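Local coordinates for surface presentation of antigens protein SpaS (Shigella flexneri, PDB 2VT1) that belongs to the type III secretion exporter family of the bacterial inner membrane, acts as the specificity switch, and is required for Ipa protein secretion and host-cell invasion, at residues Thr2-Ile6 with Ala29-Arg33. Residues are numbered along the deposited sequence.
Sequences THIAI and ALAVR
Strand 4-6, extended at phi/psi near -130/130, crosses helix 29-33 at 51° between N-to-C directions, with axes 7.5 Å apart; Ala5 and Ala29 set the register (CA to CA 5.1 Å). CA-to-CB bonds of His3 and Ala5 point toward the helix, those of Ile4 and Ile6 away. Small apolar groups permit this close approach: Ala5 CB lies 3.9 Å from Ala29 CB and 4.0 Å from Val32 CG1. A CH-pi contact places Leu30 CD2 (mt rotamer) 3.7 Å from the centroid of the His3 ring, 10° off its normal. For the polar contact, Arg33 NH1 gives Ile4 O a weak hydrogen bond (2.8 Å, 115° at the hydrogen). Strand 4-9 pairs antiparallel with strand 19-25, which leads into helix 26-38, while Ile6 continues the sheet onto a second SpaS chain, probably the piece upstream of the cleavage point. Such packing, with His3 of the Pro-Thr-His start already on the helix, is consistent with FlhB/YscU-type cytoplasmic domains, which self-cleave between Asn and Pro of an Asn-Pro-Thr-His motif.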
loop_
_atom_site.group_PDB
_atom_site.type_symbol
_atom_site.label_atom_id
_atom_site.label_comp_id
_atom_site.label_asym_id
_atom_site.label_seq_id
_atom_site.Cartn_x
_atom_site.Cartn_y
_atom_site.Cartn_z
ATOM N N THR B 2 2.473 -14.442 6.397
ATOM C CA THR B 2 3.601 -14.001 7.214
ATOM C C THR B 2 3.968 -12.536 6.910
ATOM O O THR B 2 4.098 -11.731 7.834
ATOM C CB THR B 2 4.839 -14.915 7.052
ATOM O OG1 THR B 2 4.418 -16.279 6.938
ATOM C CG2 THR B 2 5.775 -14.775 8.258
ATOM N N HIS B 3 4.141 -12.186 5.636
ATOM C CA HIS B 3 4.447 -10.800 5.284
ATOM C C HIS B 3 3.487 -10.278 4.237
ATOM O O HIS B 3 3.170 -10.974 3.272
ATOM C CB HIS B 3 5.882 -10.653 4.798
ATOM C CG HIS B 3 6.894 -11.021 5.829
ATOM N ND1 HIS B 3 7.636 -12.179 5.762
ATOM C CD2 HIS B 3 7.263 -10.399 6.973
ATOM C CE1 HIS B 3 8.425 -12.251 6.818
ATOM N NE2 HIS B 3 8.225 -11.178 7.562
ATOM N N ILE B 4 3.020 -9.053 4.466
ATOM C CA ILE B 4 2.035 -8.393 3.604
ATOM C C ILE B 4 2.517 -6.971 3.219
ATOM O O ILE B 4 3.077 -6.243 4.034
ATOM C CB ILE B 4 0.656 -8.282 4.306
ATOM C CG1 ILE B 4 0.055 -9.663 4.580
ATOM C CG2 ILE B 4 -0.304 -7.461 3.465
ATOM C CD1 ILE B 4 -1.069 -9.643 5.596
ATOM N N ALA B 5 2.310 -6.594 1.964
ATOM C CA ALA B 5 2.571 -5.233 1.516
ATOM C C ALA B 5 1.367 -4.765 0.706
ATOM O O ALA B 5 0.965 -5.430 -0.241
ATOM C CB ALA B 5 3.829 -5.184 0.671
ATOM N N ILE B 6 0.779 -3.641 1.102
ATOM C CA ILE B 6 -0.342 -3.056 0.357
ATOM C C ILE B 6 0.050 -1.633 -0.025
ATOM O O ILE B 6 0.368 -0.776 0.828
ATOM C CB ILE B 6 -1.686 -3.033 1.167
ATOM C CG1 ILE B 6 -1.908 -4.331 1.970
ATOM C CG2 ILE B 6 -2.879 -2.696 0.240
ATOM C CD1 ILE B 6 -2.459 -5.558 1.206
ATOM N N ALA B 29 6.713 -9.424 -0.753
ATOM C CA ALA B 29 6.342 -8.281 0.102
ATOM C C ALA B 29 7.575 -7.594 0.696
ATOM O O ALA B 29 7.608 -6.373 0.847
ATOM C CB ALA B 29 5.428 -8.729 1.215
ATOM N N LEU B 30 8.581 -8.393 1.051
ATOM C CA LEU B 30 9.786 -7.876 1.677
ATOM C C LEU B 30 10.600 -7.063 0.671
ATOM O O LEU B 30 11.292 -6.113 1.044
ATOM C CB LEU B 30 10.656 -9.024 2.228
ATOM C CG LEU B 30 10.140 -9.906 3.369
ATOM C CD1 LEU B 30 11.129 -11.023 3.633
ATOM C CD2 LEU B 30 9.883 -9.134 4.638
ATOM N N ALA B 31 10.520 -7.464 -0.600
ATOM C CA ALA B 31 11.219 -6.778 -1.688
ATOM C C ALA B 31 10.504 -5.479 -2.008
ATOM O O ALA B 31 11.138 -4.465 -2.296
ATOM C CB ALA B 31 11.305 -7.666 -2.952
ATOM N N VAL B 32 9.181 -5.506 -1.953
ATOM C CA VAL B 32 8.411 -4.271 -2.098
ATOM C C VAL B 32 8.826 -3.248 -1.026
ATOM O O VAL B 32 9.027 -2.072 -1.314
ATOM C CB VAL B 32 6.899 -4.539 -2.041
ATOM C CG1 VAL B 32 6.146 -3.239 -1.959
ATOM C CG2 VAL B 32 6.450 -5.320 -3.276
ATOM N N ARG B 33 8.993 -3.705 0.210
ATOM C CA ARG B 33 9.358 -2.810 1.308
ATOM C C ARG B 33 10.733 -2.181 1.112
ATOM O O ARG B 33 10.890 -0.987 1.285
ATOM C CB ARG B 33 9.265 -3.565 2.638
ATOM C CG ARG B 33 7.851 -3.489 3.223
ATOM C CD ARG B 33 7.168 -4.840 3.518
ATOM N NE ARG B 33 7.553 -5.396 4.813
ATOM C CZ ARG B 33 6.831 -6.268 5.513
ATOM N NH1 ARG B 33 5.661 -6.700 5.062
ATOM N NH2 ARG B 33 7.282 -6.706 6.680
#